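Local coordinates for sulfate adenylyltransferase (Allochromatium vinosum, PDB 4DNX), which catalyses the transfer of the adenylyl group of ATP to sulfate, forming adenosine 5'-phosphosulfate and diphosphate in sulfur metabolism, at residues Ile2-Ser7 with Glu182-Ile187; Leu47-Phe52 with Leu164-Phe169; Tyr136-Pro141 with Gly302-Pro307. One frame throughout, in Å; residues are numbered along the deposited sequence. Where two conformers were deposited one is given.

Interactions 1 and 3 tie the PUA-like region to the ATP-sulfurylase region, whose five-stranded parallel sheet has the Rossmann-like strand order 3-2-1-4-5; interaction 2 joins helix 38-48 to the approach to helix 167-172. Interactions 1 and 2 are neighbours, with centres about 16 Å apart, and meet where Ile-183 CD1 lies 3.4 Å from Tyr-51 OH; both reach the second subunit. Interaction 3 stands on the opposite side of the chain's centre, its centre about 32 Å from that of interaction 1 and about 29 Å from that of interaction 2. Its 302-307 loop follows strand 291-294, at the C-terminal end of the parallel strands, where Rossmann-like folds commonly bind nucleotides; no ligand takes part in these contacts.

Interaction 1 of 3, residues Ile2-Ser7 with Glu182-Ile187; sequences IKPVGS and EIRHEI
Ile-2 and Arg-184 bring the two backbones no nearer than 9.5 Å between their CA atoms, so that an irregular N-terminal loop meets helix 180-190 through one long side chain. Arg-184 bends at chi3 (-89°), which turns its guanidinium across the loop and presents the end nitrogens to a single carbonyl. NH1 lies 2.8 Å from Ile-2 O and NH2 2.9 Å from the same oxygen, an end-on, two-pronged grip with the acceptor almost in the guanidinium plane. The two prongs differ: NH1 approaches nearly along the C=O axis (170°), whereas NH2 stands above the carbonyl plane. Pro-4 covers one face of the group, its CG centred 3.9 Å above the guanidinium plane, while Ile-2 CG2 comes within 3.9 Å of NH2. Lys-3 turns away from the helix and braces the loop from within, its NZ reaching Pro-4 O at 2.9 Å and Ser-7 O at 3.2 Å. A leucine in place of Arg-184 would probably leave Ile-2 O without its two donors and the ring of Pro-4 without the flat group it covers. The arginine is also tied to the C-terminal end of helix 274-287, since NE donates to Asn-286 O and NH2 weakly to Gln-285 O. That helix receives Pro-4 and Val-5 as well. Ile-183 and Ile-187 pack on Met-261 of strand 260-266, and Ile-187 also touches Met-1, so helix 180-190 meets both the outermost strand of the parallel sheet and the N-terminal loop.

Interaction 2 of 3, residues Leu47-Phe52 with Leu164-Phe169; sequences LGAGYF and LNFSYF
Phe-166, the residue that touches Gly-48 and Ala-49, sits inside an Asx turn whose 3.0 Å bond from Ser-167 N to Asn-165 OD1 is the shortest polar bond within the two segments. The donor lies in the carbonyl plane of the Asn-165 amide, on a lone pair, and this fixes the turn that leads into helix 167-172. Across the contact the touch is one of van der Waals packing. With CG anti to its own carbonyl carbon (chi1 -60°), the Phe-166 ring reaches outward and meets the last turn of helix 38-48 with its edge: CE1 lies 3.6 Å from Gly-48 C, near the ring plane, and 3.6 Å from Ala-49 N. The methyl of Ala-49 adds an apolar touch, CB standing 3.9 Å from CE1. A beta carbon at Gly-48 would point at the ring and lie only 3.2 Å from CE1, so the missing side chain is what admits the ring edge. Two residues later Gly-50, with phi 85°, closes the helix in a Schellman motif. Phe-14 and Phe-177 meet the ring of Phe-166, and Pro-174 of the second subunit packs on it. A phenyl edge set against glycine backbone and one methyl, within an aromatic cluster, implies that this buried joint probably depends on fit and dispersion, while polar groups find partners in their own segment or in neighbouring parts of the fold, as Gly-48 does with Phe-14 and Ala-49 with Ala-180.

Interaction 3 of 3, residues Tyr136-Pro141 with Gly302-Pro307; sequences YGTSDP and GDYYGP
Tyr-305 and Tyr-136 make the tight part of this contact, Tyr-304 with Thr-138 and Asp-140 the more exposed side, two adjacent tyrosines thus serving one loop in different ways. The hydroxyl of Tyr-305 donates to Tyr-136 O over 2.6 Å, with the acceptor at the ring's edge and in its plane and the donor tilted 30° from the carbonyl plane. His-143 NE2 bonds to the same hydroxyl, so two groups of 136-143 hold it, with a weak third bond to Tyr-271 O. Behind it, Tyr-304 CB stands over the centre of the Tyr-305 ring, 3.8 Å above the plane, and steadies the ring from within its own loop. Gly-137 suits this crowding: a beta carbon there would come 3.5 Å from Tyr-305 CE1.

On the other side Thr-138, Asp-140 and Tyr-304 are all partly exposed. Thr-138 CG2 lies over one face of the Tyr-304 ring, 4.0 Å from CD1, while OG1, anti to the backbone N (chi1 -176°), accepts from Asp-140 N at 3.0 Å in an ST turn. Asp-140 OD2 lies at the edge of the Tyr-304 ring, in its plane, and takes a loose, weak bond of 2.9 Å from Tyr-304 OH, the carboxylate and ring planes being 73° apart. Asp-140 OD1 has its stronger partner in Lys-142 N. The chemistry implies a surface joint between the PUA-like and ATP-sulfurylase regions in the open state that probably combines one short Tyr-305 bond with the broader but more weakly bonded packing of Tyr-304.

Interaction 1 of 3, residues Ile2-Ser7 with Glu182-Ile187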
loop_
_atom_site.group_PDB
_atom_site.type_symbol
_atom_site.label_atom_id
_atom_site.label_comp_id
_atom_site.label_asym_id
_atom_site.label_seq_id
_atom_site.Cartn_x
_atom_site.Cartn_y
_atom_site.Cartn_z
ATOM N N ILE A 2 -16.800 11.939 6.974
ATOM C CA ILE A 2 -18.114 11.419 6.620
ATOM C C ILE A 2 -18.253 10.029 7.226
ATOM O O ILE A 2 -17.274 9.245 7.256
ATOM C CB ILE A 2 -18.301 11.377 5.077
ATOM C CG1 ILE A 2 -19.755 11.106 4.702
ATOM C CG2 ILE A 2 -17.308 10.351 4.397
ATOM C CD1 ILE A 2 -20.102 11.461 3.248
ATOM N N LYS A 3 -19.442 9.719 7.745
ATOM C CA LYS A 3 -19.594 8.400 8.369
ATOM C C LYS A 3 -19.549 7.265 7.345
ATOM O O LYS A 3 -19.932 7.459 6.192
ATOM C CB LYS A 3 -20.881 8.347 9.225
ATOM C CG LYS A 3 -22.174 8.385 8.409
ATOM C CD LYS A 3 -23.435 8.305 9.303
ATOM C CE LYS A 3 -23.464 7.037 10.208
ATOM N NZ LYS A 3 -23.363 5.679 9.527
ATOM N N PRO A 4 -19.062 6.086 7.750
ATOM C CA PRO A 4 -19.166 4.913 6.882
ATOM C C PRO A 4 -20.649 4.590 6.661
ATOM O O PRO A 4 -21.529 5.027 7.431
ATOM C CB PRO A 4 -18.499 3.788 7.697
ATOM C CG PRO A 4 -17.649 4.521 8.760
ATOM C CD PRO A 4 -18.387 5.787 9.033
ATOM N N VAL A 5 -20.946 3.810 5.622
ATOM C CA VAL A 5 -22.342 3.516 5.370
ATOM C C VAL A 5 -22.836 2.454 6.348
ATOM O O VAL A 5 -22.257 1.404 6.407
ATOM C CB VAL A 5 -22.584 3.033 3.904
ATOM C CG1 VAL A 5 -24.099 2.923 3.657
ATOM C CG2 VAL A 5 -21.971 4.044 2.903
ATOM N N GLY A 6 -23.865 2.761 7.121
ATOM C CA GLY A 6 -24.495 1.724 8.004
ATOM C C GLY A 6 -23.802 1.367 9.307
ATOM O O GLY A 6 -24.247 0.441 9.993
ATOM N N SER A 7 -22.718 2.071 9.654
ATOM C CA SER A 7 -22.035 1.901 10.955
ATOM C C SER A 7 -21.165 3.102 11.281
ATOM O O SER A 7 -20.878 3.927 10.422
ATOM C CB SER A 7 -21.140 0.654 10.945
ATOM O OG SER A 7 -20.131 0.810 9.958
ATOM N N GLU A 182 -7.312 2.441 4.596
ATOM C CA GLU A 182 -6.090 3.274 4.499
ATOM C C GLU A 182 -6.393 4.610 3.807
ATOM O O GLU A 182 -5.785 5.634 4.192
ATOM C CB GLU A 182 -4.995 2.523 3.750
ATOM C CG GLU A 182 -3.614 3.271 3.665
ATOM C CD GLU A 182 -3.012 3.742 5.023
ATOM O OE1 GLU A 182 -3.389 3.245 6.117
ATOM O OE2 GLU A 182 -2.091 4.606 4.980
ATOM N N ILE A 183 -7.303 4.607 2.835
ATOM C CA ILE A 183 -7.693 5.906 2.192
ATOM C C ILE A 183 -8.316 6.821 3.260
ATOM O O ILE A 183 -7.943 8.028 3.362
ATOM C CB ILE A 183 -8.627 5.660 1.032
ATOM C CG1 ILE A 183 -7.831 5.022 -0.108
ATOM C CG2 ILE A 183 -9.257 6.935 0.570
ATOM C CD1 ILE A 183 -8.686 4.575 -1.341
ATOM N N ARG A 184 -9.231 6.271 4.099
ATOM C CA ARG A 184 -9.823 7.061 5.210
ATOM C C ARG A 184 -8.741 7.619 6.173
ATOM O O ARG A 184 -8.800 8.800 6.559
ATOM C CB ARG A 184 -10.902 6.179 5.951
ATOM C CG ARG A 184 -11.792 6.797 7.036
ATOM C CD ARG A 184 -12.943 5.767 7.308
ATOM N NE ARG A 184 -14.127 5.951 6.422
ATOM C CZ ARG A 184 -15.114 6.806 6.700
ATOM N NH1 ARG A 184 -15.057 7.598 7.799
ATOM N NH2 ARG A 184 -16.135 6.952 5.867
ATOM N N HIS A 185 -7.740 6.806 6.532
ATOM C CA HIS A 185 -6.655 7.265 7.426
ATOM C C HIS A 185 -5.891 8.420 6.799
ATOM O O HIS A 185 -5.639 9.422 7.482
ATOM C CB HIS A 185 -5.669 6.120 7.676
ATOM C CG HIS A 185 -6.179 5.076 8.619
ATOM N ND1 HIS A 185 -5.801 3.746 8.531
ATOM C CD2 HIS A 185 -7.064 5.145 9.635
ATOM C CE1 HIS A 185 -6.412 3.058 9.477
ATOM N NE2 HIS A 185 -7.167 3.881 10.172
ATOM N N GLU A 186 -5.524 8.249 5.522
ATOM C CA GLU A 186 -4.763 9.271 4.791
ATOM C C GLU A 186 -5.532 10.583 4.591
ATOM O O GLU A 186 -4.943 11.659 4.745
ATOM C CB GLU A 186 -4.259 8.737 3.460
ATOM C CG GLU A 186 -3.545 9.772 2.596
ATOM C CD GLU A 186 -2.577 9.159 1.591
ATOM O OE1 GLU A 186 -1.813 9.952 0.998
ATOM O OE2 GLU A 186 -2.574 7.899 1.398
ATOM N N ILE A 187 -6.825 10.509 4.258
ATOM C CA ILE A 187 -7.663 11.744 4.183
ATOM C C ILE A 187 -7.610 12.458 5.529
ATOM O O ILE A 187 -7.459 13.701 5.619
ATOM C CB ILE A 187 -9.127 11.417 3.806
ATOM C CG1 ILE A 187 -9.186 11.029 2.321
ATOM C CG2 ILE A 187 -10.045 12.615 4.121
ATOM C CD1 ILE A 187 -10.525 10.395 1.875
#

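Interaction 2 of 3, residues Leu47-Phe52 with Leu164-Phe169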
loop_
_atom_site.group_PDB
_atom_site.type_symbol
_atom_site.label_atom_id
_atom_site.label_comp_id
_atom_site.label_asym_id
_atom_site.label_seq_id
_atom_site.Cartn_x
_atom_site.Cartn_y
_atom_site.Cartn_z
ATOM N N LEU A 47 -14.826 -6.744 0.155
ATOM C CA LEU A 47 -15.197 -6.972 1.566
ATOM C C LEU A 47 -13.968 -6.918 2.502
ATOM O O LEU A 47 -14.024 -6.331 3.618
ATOM C CB LEU A 47 -15.856 -8.373 1.680
ATOM C CG LEU A 47 -17.341 -8.377 1.223
ATOM C CD1 LEU A 47 -17.733 -9.848 0.975
ATOM C CD2 LEU A 47 -18.214 -7.717 2.283
ATOM N N GLY A 48 -12.882 -7.575 2.107
ATOM C CA GLY A 48 -11.620 -7.580 2.882
ATOM C C GLY A 48 -11.087 -6.173 3.116
ATOM O O GLY A 48 -10.584 -5.884 4.185
ATOM N N ALA A 49 -11.251 -5.318 2.103
ATOM C CA ALA A 49 -10.598 -3.977 2.080
ATOM C C ALA A 49 -11.506 -2.908 2.679
ATOM O O ALA A 49 -11.114 -1.730 2.745
ATOM C CB ALA A 49 -10.250 -3.626 0.633
ATOM N N GLY A 50 -12.697 -3.294 3.149
ATOM C CA GLY A 50 -13.612 -2.347 3.830
ATOM C C GLY A 50 -14.520 -1.539 2.892
ATOM O O GLY A 50 -15.368 -0.749 3.349
ATOM N N TYR A 51 -14.370 -1.717 1.584
ATOM C CA TYR A 51 -15.215 -0.991 0.644
ATOM C C TYR A 51 -16.710 -1.373 0.769
ATOM O O TYR A 51 -17.596 -0.539 0.521
ATOM C CB TYR A 51 -14.740 -1.244 -0.775
ATOM C CG TYR A 51 -13.448 -0.508 -1.118
ATOM C CD1 TYR A 51 -13.442 0.893 -1.249
ATOM C CD2 TYR A 51 -12.247 -1.213 -1.329
ATOM C CE1 TYR A 51 -12.258 1.580 -1.566
ATOM C CE2 TYR A 51 -11.058 -0.582 -1.654
ATOM C CZ TYR A 51 -11.072 0.843 -1.781
ATOM O OH TYR A 51 -9.912 1.480 -2.125
ATOM N N PHE A 52 -17.000 -2.639 1.119
ATOM C CA PHE A 52 -18.391 -3.089 1.235
ATOM C C PHE A 52 -18.820 -3.218 2.697
ATOM O O PHE A 52 -19.762 -3.938 3.053
ATOM C CB PHE A 52 -18.598 -4.412 0.472
ATOM C CG PHE A 52 -18.509 -4.296 -1.038
ATOM C CD1 PHE A 52 -18.444 -3.059 -1.719
ATOM C CD2 PHE A 52 -18.452 -5.456 -1.778
ATOM C CE1 PHE A 52 -18.381 -3.013 -3.117
ATOM C CE2 PHE A 52 -18.374 -5.429 -3.208
ATOM C CZ PHE A 52 -18.323 -4.237 -3.861
ATOM N N LEU A 164 -7.705 -13.223 3.518
ATOM C CA LEU A 164 -6.296 -13.427 3.847
ATOM C C LEU A 164 -5.343 -12.588 2.997
ATOM O O LEU A 164 -4.174 -12.387 3.347
ATOM C CB LEU A 164 -5.932 -14.929 3.728
ATOM C CG LEU A 164 -6.737 -15.826 4.675
ATOM C CD1 LEU A 164 -6.193 -17.255 4.526
ATOM C CD2 LEU A 164 -6.614 -15.389 6.134
ATOM N N ASN A 165 -5.830 -12.142 1.852
ATOM C CA ASN A 165 -5.010 -11.284 0.959
ATOM C C ASN A 165 -5.899 -10.560 -0.013
ATOM O O ASN A 165 -7.145 -10.759 -0.038
ATOM C CB ASN A 165 -3.929 -12.092 0.217
ATOM C CG ASN A 165 -4.508 -13.208 -0.628
ATOM O OD1 ASN A 165 -5.139 -12.956 -1.661
ATOM N ND2 ASN A 165 -4.304 -14.456 -0.175
ATOM N N PHE A 166 -5.274 -9.666 -0.795
ATOM C CA PHE A 166 -6.020 -8.880 -1.784
ATOM C C PHE A 166 -5.706 -9.283 -3.192
ATOM O O PHE A 166 -5.811 -8.450 -4.124
ATOM C CB PHE A 166 -5.745 -7.394 -1.542
ATOM C CG PHE A 166 -6.171 -6.945 -0.150
ATOM C CD1 PHE A 166 -7.505 -7.040 0.232
ATOM C CD2 PHE A 166 -5.274 -6.374 0.744
ATOM C CE1 PHE A 166 -7.939 -6.637 1.500
ATOM C CE2 PHE A 166 -5.724 -5.934 2.026
ATOM C CZ PHE A 166 -7.042 -6.064 2.400
ATOM N N SER A 167 -5.357 -10.552 -3.357
ATOM C CA SER A 167 -5.234 -11.141 -4.719
ATOM C C SER A 167 -4.104 -10.420 -5.534
ATOM O O SER A 167 -3.149 -9.792 -4.974
ATOM C CB SER A 167 -6.631 -11.125 -5.381
ATOM O OG SER A 167 -6.668 -11.843 -6.643
ATOM N N TYR A 168 -4.215 -10.472 -6.867
ATOM C CA TYR A 168 -3.236 -9.897 -7.734
ATOM C C TYR A 168 -3.336 -8.379 -7.740
ATOM O O TYR A 168 -2.389 -7.705 -8.206
ATOM C CB TYR A 168 -3.405 -10.463 -9.173
ATOM C CG TYR A 168 -4.612 -9.946 -9.906
ATOM C CD1 TYR A 168 -5.849 -10.599 -9.818
ATOM C CD2 TYR A 168 -4.510 -8.831 -10.728
ATOM C CE1 TYR A 168 -6.981 -10.116 -10.510
ATOM C CE2 TYR A 168 -5.606 -8.331 -11.374
ATOM C CZ TYR A 168 -6.818 -8.988 -11.310
ATOM O OH TYR A 168 -7.901 -8.496 -11.998
ATOM N N PHE A 169 -4.424 -7.817 -7.208
ATOM C CA PHE A 169 -4.568 -6.351 -7.235
ATOM C C PHE A 169 -3.452 -5.705 -6.396
ATOM O O PHE A 169 -2.925 -4.632 -6.753
ATOM C CB PHE A 169 -5.927 -5.933 -6.665
ATOM C CG PHE A 169 -7.105 -6.533 -7.403
ATOM C CD1 PHE A 169 -7.365 -6.171 -8.743
ATOM C CD2 PHE A 169 -7.921 -7.476 -6.800
ATOM C CE1 PHE A 169 -8.478 -6.698 -9.438
ATOM C CE2 PHE A 169 -9.031 -8.038 -7.488
ATOM C CZ PHE A 169 -9.312 -7.648 -8.816
#

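Interaction 3 of 3, residues Tyr136-Pro141 with Gly302-Pro307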
loop_
_atom_site.group_PDB
_atom_site.type_symbol
_atom_site.label_atom_id
_atom_site.label_comp_id
_atom_site.label_asym_id
_atom_site.label_seq_id
_atom_site.Cartn_x
_atom_site.Cartn_y
_atom_site.Cartn_z
ATOM N N TYR A 136 -29.163 -5.323 -13.930
ATOM C CA TYR A 136 -28.563 -4.872 -15.200
ATOM C C TYR A 136 -29.508 -4.069 -16.096
ATOM O O TYR A 136 -29.073 -3.503 -17.106
ATOM C CB TYR A 136 -27.962 -6.080 -15.962
ATOM C CG TYR A 136 -26.899 -6.796 -15.141
ATOM C CD1 TYR A 136 -25.571 -6.346 -15.099
ATOM C CD2 TYR A 136 -27.239 -7.910 -14.373
ATOM C CE1 TYR A 136 -24.591 -6.997 -14.304
ATOM C CE2 TYR A 136 -26.264 -8.580 -13.592
ATOM C CZ TYR A 136 -24.959 -8.137 -13.568
ATOM O OH TYR A 136 -24.011 -8.780 -12.789
ATOM N N GLY A 137 -30.793 -4.040 -15.736
ATOM C CA GLY A 137 -31.809 -3.306 -16.495
ATOM C C GLY A 137 -32.116 -3.857 -17.872
ATOM O O GLY A 137 -32.636 -3.146 -18.736
ATOM N N THR A 138 -31.807 -5.131 -18.082
ATOM C CA THR A 138 -32.073 -5.780 -19.368
ATOM C C THR A 138 -31.915 -7.273 -19.204
ATOM O O THR A 138 -31.272 -7.738 -18.245
ATOM C CB THR A 138 -31.067 -5.334 -20.457
ATOM O OG1 THR A 138 -31.441 -5.938 -21.707
ATOM C CG2 THR A 138 -29.654 -5.765 -20.111
ATOM N N SER A 139 -32.468 -8.007 -20.173
ATOM C CA SER A 139 -32.305 -9.448 -20.205
ATOM C C SER A 139 -31.424 -9.869 -21.385
ATOM O O SER A 139 -31.140 -11.057 -21.571
ATOM C CB SER A 139 -33.682 -10.120 -20.271
ATOM O OG SER A 139 -34.326 -10.009 -19.011
ATOM N N ASP A 140 -30.983 -8.881 -22.164
ATOM C CA ASP A 140 -30.193 -9.120 -23.369
ATOM C C ASP A 140 -28.902 -9.880 -23.053
ATOM O O ASP A 140 -28.082 -9.379 -22.299
ATOM C CB ASP A 140 -29.863 -7.779 -24.025
ATOM C CG ASP A 140 -29.232 -7.921 -25.386
ATOM O OD1 ASP A 140 -28.881 -9.044 -25.816
ATOM O OD2 ASP A 140 -29.093 -6.873 -26.041
ATOM N N PRO A 141 -28.733 -11.089 -23.595
ATOM C CA PRO A 141 -27.452 -11.799 -23.445
ATOM C C PRO A 141 -26.241 -11.119 -24.108
ATOM O O PRO A 141 -25.109 -11.530 -23.849
ATOM C CB PRO A 141 -27.708 -13.158 -24.112
ATOM C CG PRO A 141 -29.090 -13.101 -24.697
ATOM C CD PRO A 141 -29.567 -11.692 -24.657
ATOM N N GLY A 302 -23.161 -0.301 -24.385
ATOM C CA GLY A 302 -24.168 -0.402 -25.448
ATOM C C GLY A 302 -25.162 0.746 -25.398
ATOM O O GLY A 302 -24.781 1.895 -25.132
ATOM N N ASP A 303 -26.440 0.427 -25.571
ATOM C CA ASP A 303 -27.485 1.444 -25.603
ATOM C C ASP A 303 -28.557 1.260 -24.526
ATOM O O ASP A 303 -29.661 1.759 -24.659
ATOM C CB ASP A 303 -28.118 1.488 -27.014
ATOM C CG ASP A 303 -28.055 2.865 -27.629
ATOM O OD1 ASP A 303 -27.031 3.575 -27.427
ATOM O OD2 ASP A 303 -29.037 3.246 -28.313
ATOM N N TYR A 304 -28.232 0.548 -23.450
ATOM C CA TYR A 304 -29.241 0.155 -22.468
ATOM C C TYR A 304 -29.721 1.273 -21.561
ATOM O O TYR A 304 -30.843 1.209 -21.083
ATOM C CB TYR A 304 -28.744 -0.999 -21.586
ATOM C CG TYR A 304 -28.293 -2.171 -22.385
ATOM C CD1 TYR A 304 -29.225 -3.052 -22.959
ATOM C CD2 TYR A 304 -26.939 -2.393 -22.608
ATOM C CE1 TYR A 304 -28.805 -4.120 -23.713
ATOM C CE2 TYR A 304 -26.502 -3.476 -23.377
ATOM C CZ TYR A 304 -27.439 -4.333 -23.905
ATOM O OH TYR A 304 -27.029 -5.411 -24.657
ATOM N N TYR A 305 -28.879 2.278 -21.316
ATOM C CA TYR A 305 -29.184 3.319 -20.344
ATOM C C TYR A 305 -29.247 4.723 -20.962
ATOM O O TYR A 305 -28.579 5.027 -21.952
ATOM C CB TYR A 305 -28.158 3.286 -19.190
ATOM C CG TYR A 305 -27.821 1.879 -18.739
ATOM C CD1 TYR A 305 -28.810 1.034 -18.204
ATOM C CD2 TYR A 305 -26.534 1.369 -18.896
ATOM C CE1 TYR A 305 -28.515 -0.283 -17.802
ATOM C CE2 TYR A 305 -26.230 0.043 -18.488
ATOM C CZ TYR A 305 -27.247 -0.773 -17.966
ATOM O OH TYR A 305 -26.960 -2.054 -17.586
ATOM N N GLY A 306 -30.104 5.558 -20.399
ATOM C CA GLY A 306 -30.143 6.961 -20.823
ATOM C C GLY A 306 -28.877 7.678 -20.336
ATOM O O GLY A 306 -28.288 7.279 -19.327
ATOM N N PRO A 307 -28.463 8.735 -21.040
ATOM C CA PRO A 307 -27.174 9.408 -20.742
ATOM C C PRO A 307 -27.008 9.906 -19.293
ATOM O O PRO A 307 -25.886 9.896 -18.765
ATOM C CB PRO A 307 -27.154 10.604 -21.724
ATOM C CG PRO A 307 -28.523 10.726 -22.265
ATOM C CD PRO A 307 -29.152 9.340 -22.202
#